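MdbA (PDB 4Z7X) is a thiol-disulfide oxidoreductase with a thioredoxin-type domain that probably forms disulfide bonds in exported proteins, including those of the pilus assembly pathway. Local coordinates at residues 41-46 against 121-126. Numbering follows the deposited sequence.
Sequences WTYGEG and AQSLSF. With 3CX ((2S)-3-(cyclohexylamino)-2-hydroxypropane-1-sulfonic acid), chain C.
Tyr43 OH is gripped by two groups at once. It donates to Ser123 OG over 2.7 Å and accepts from Trp41 NE1 over 2.9 Å. The indole bond is fairly straight, 154° at the hydrogen, and the hydroxyl lies in the plane of the Trp41 ring. Ser123 OG meets the phenol at its edge. It is also hydrogen-bonded to Pro120 O, so the polar chain runs from indole through phenol and serine to a backbone carbonyl. With chi1 at 59°, Ser123 OG sits between its backbone N and carbonyl carbon, where it meets both Tyr43 OH and Pro120 O. Leu124 adds the apolar half of the contact. Its CB lies 3.8 Å from Tyr43 CZ, and CD1 touches CE2 of the same ring. Leu85 of helix 68-86 packs against both side chains. The contact thus ties the edge strand 41-43 of the thioredoxin-type sheet to the first turn of helix 123-140. A phenylalanine in place of Tyr43 would probably keep the packing on Leu124 but leave the Trp41 N-H and Ser123 OG without their shared partner.

The bound 3CX lies along the same strand. Its cyclohexyl carbon CAE comes within 3.4 Å of Ser123 OG, and CAG also approaches the Tyr43 ring. Midway along the ligand, Gly44 N donates to the hydroxyl OAC, which in turn donates to Glu45 OE1 over 2.6 Å. Thr42 OG1 reaches that carboxylate oxygen from above the carboxylate plane. At the far end, Gly46 N holds the sulfonate oxygen OAB at 3.0 Å. The pocket therefore has two characters: Tyr43 and Ser123 border the cyclohexyl ring, with Trp41 more distant, while in the turn after the strand Gly44 N and the Glu45 carboxylate hold the hydroxyl, and Gly46 N holds the sulfonate.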
loop_
_atom_site.group_PDB
_atom_site.type_symbol
_atom_site.label_atom_id
_atom_site.label_comp_id
_atom_site.label_asym_id
_atom_site.label_seq_id
_atom_site.Cartn_x
_atom_site.Cartn_y
_atom_site.Cartn_z
ATOM N N TRP A 41 6.436 2.361 -0.672
ATOM C CA TRP A 41 6.911 2.495 0.691
ATOM C C TRP A 41 7.011 1.135 1.320
ATOM O O TRP A 41 6.353 0.196 0.867
ATOM C CB TRP A 41 6.083 3.452 1.520
ATOM C CG TRP A 41 4.759 3.022 1.966
ATOM C CD1 TRP A 41 4.457 2.593 3.216
ATOM C CD2 TRP A 41 3.500 3.072 1.246
ATOM N NE1 TRP A 41 3.113 2.376 3.327
ATOM C CE2 TRP A 41 2.506 2.649 2.132
ATOM C CE3 TRP A 41 3.135 3.377 -0.065
ATOM C CZ2 TRP A 41 1.165 2.581 1.766
ATOM C CZ3 TRP A 41 1.803 3.298 -0.438
ATOM C CH2 TRP A 41 0.835 2.913 0.475
ATOM N N THR A 42 7.819 1.023 2.372
ATOM C CA THR A 42 8.188 -0.290 2.867
ATOM C C THR A 42 8.141 -0.417 4.372
ATOM O O THR A 42 8.241 0.580 5.079
ATOM C CB THR A 42 9.596 -0.745 2.396
ATOM O OG1 THR A 42 10.601 0.035 3.042
ATOM C CG2 THR A 42 9.750 -0.590 0.887
ATOM N N TYR A 43 8.017 -1.683 4.797
ATOM C CA TYR A 43 8.026 -2.090 6.191
ATOM C C TYR A 43 9.002 -3.251 6.360
ATOM O O TYR A 43 8.922 -4.225 5.636
ATOM C CB TYR A 43 6.616 -2.556 6.647
ATOM C CG TYR A 43 5.540 -1.490 6.482
ATOM C CD1 TYR A 43 5.193 -0.648 7.528
ATOM C CD2 TYR A 43 4.879 -1.339 5.282
ATOM C CE1 TYR A 43 4.225 0.320 7.401
ATOM C CE2 TYR A 43 3.886 -0.395 5.127
ATOM C CZ TYR A 43 3.566 0.457 6.189
ATOM O OH TYR A 43 2.577 1.415 5.984
ATOM N N GLY A 44 9.911 -3.118 7.326
ATOM C CA GLY A 44 10.825 -4.193 7.694
ATOM C C GLY A 44 12.158 -4.342 6.952
ATOM O O GLY A 44 12.900 -5.294 7.194
ATOM N N GLU A 45 12.517 -3.358 6.139
ATOM C CA GLU A 45 13.737 -3.439 5.333
ATOM C C GLU A 45 15.042 -3.207 6.062
ATOM O O GLU A 45 16.116 -3.497 5.505
ATOM C CB GLU A 45 13.653 -2.483 4.131
ATOM C CG GLU A 45 13.933 -1.014 4.373
ATOM C CD GLU A 45 12.842 -0.261 5.129
ATOM O OE1 GLU A 45 11.734 -0.829 5.385
ATOM O OE2 GLU A 45 13.071 0.936 5.387
ATOM N N GLY A 46 14.982 -2.696 7.287
ATOM C CA GLY A 46 16.199 -2.144 7.917
ATOM C C GLY A 46 16.754 -2.930 9.094
ATOM O O GLY A 46 17.468 -2.373 9.950
ATOM N N ALA A 121 3.070 5.666 12.126
ATOM C CA ALA A 121 2.736 4.507 12.961
ATOM C C ALA A 121 1.398 3.878 12.617
ATOM O O ALA A 121 1.168 2.714 12.908
ATOM C CB ALA A 121 2.779 4.856 14.441
ATOM N N GLN A 122 0.479 4.676 12.116
ATOM C CA GLN A 122 -0.849 4.184 11.732
ATOM C C GLN A 122 -0.999 3.952 10.251
ATOM O O GLN A 122 -2.094 3.671 9.771
ATOM C CB GLN A 122 -1.906 5.149 12.204
ATOM C CG GLN A 122 -2.107 5.175 13.713
ATOM C CD GLN A 122 -1.160 6.055 14.465
ATOM O OE1 GLN A 122 -0.880 7.171 14.055
ATOM N NE2 GLN A 122 -0.736 5.589 15.634
ATOM N N SER A 123 0.096 4.041 9.503
ATOM C CA SER A 123 -0.023 3.959 8.038
ATOM C C SER A 123 -0.546 2.613 7.523
ATOM O O SER A 123 -1.415 2.598 6.644
ATOM C CB SER A 123 1.268 4.324 7.315
ATOM O OG SER A 123 2.334 3.501 7.681
ATOM N N LEU A 124 -0.014 1.486 8.026
ATOM C CA LEU A 124 -0.481 0.193 7.508
ATOM C C LEU A 124 -1.946 -0.081 7.889
ATOM O O LEU A 124 -2.725 -0.609 7.083
ATOM C CB LEU A 124 0.490 -0.923 7.908
ATOM C CG LEU A 124 0.302 -2.251 7.208
ATOM C CD1 LEU A 124 0.349 -2.109 5.700
ATOM C CD2 LEU A 124 1.348 -3.246 7.691
ATOM N N SER A 125 -2.351 0.329 9.082
ATOM C CA SER A 125 -3.734 0.187 9.520
ATOM C C SER A 125 -4.654 1.073 8.700
ATOM O O SER A 125 -5.786 0.705 8.355
ATOM C CB SER A 125 -3.850 0.558 10.984
ATOM O OG SER A 125 -3.210 -0.403 11.753
ATOM N N PHE A 126 -4.160 2.257 8.349
ATOM C CA PHE A 126 -4.973 3.178 7.521
ATOM C C PHE A 126 -5.143 2.626 6.113
ATOM O O PHE A 126 -6.204 2.731 5.503
ATOM C CB PHE A 126 -4.368 4.570 7.513
ATOM C CG PHE A 126 -5.216 5.571 6.795
ATOM C CD1 PHE A 126 -6.467 5.948 7.298
ATOM C CD2 PHE A 126 -4.779 6.157 5.643
ATOM C CE1 PHE A 126 -7.241 6.874 6.638
ATOM C CE2 PHE A 126 -5.569 7.106 4.961
ATOM C CZ PHE A 126 -6.812 7.434 5.449
HETATM O OAA 3CX C . 13.359 -0.788 11.144
HETATM O OAB 3CX C . 12.622 -1.928 8.993
HETATM O OAC 3CX C . 10.355 -0.248 7.568
HETATM O OAD 3CX C . 13.898 0.019 8.827
HETATM C CAE 3CX C . 5.559 4.226 6.901
HETATM C CAF 3CX C . 6.698 4.780 6.085
HETATM C CAG 3CX C . 5.919 3.682 8.278
HETATM C CAH 3CX C . 7.899 3.835 6.137
HETATM C CAI 3CX C . 7.113 2.763 8.374
HETATM C CAJ 3CX C . 9.973 1.904 8.441
HETATM C CAK 3CX C . 11.574 0.390 9.599
HETATM N NAL 3CX C . 9.287 2.177 7.163
HETATM C CAM 3CX C . 11.008 0.810 8.234
HETATM C CAN 3CX C . 7.864 2.641 7.079
HETATM S SAO 3CX C . 12.879 -0.647 9.601
#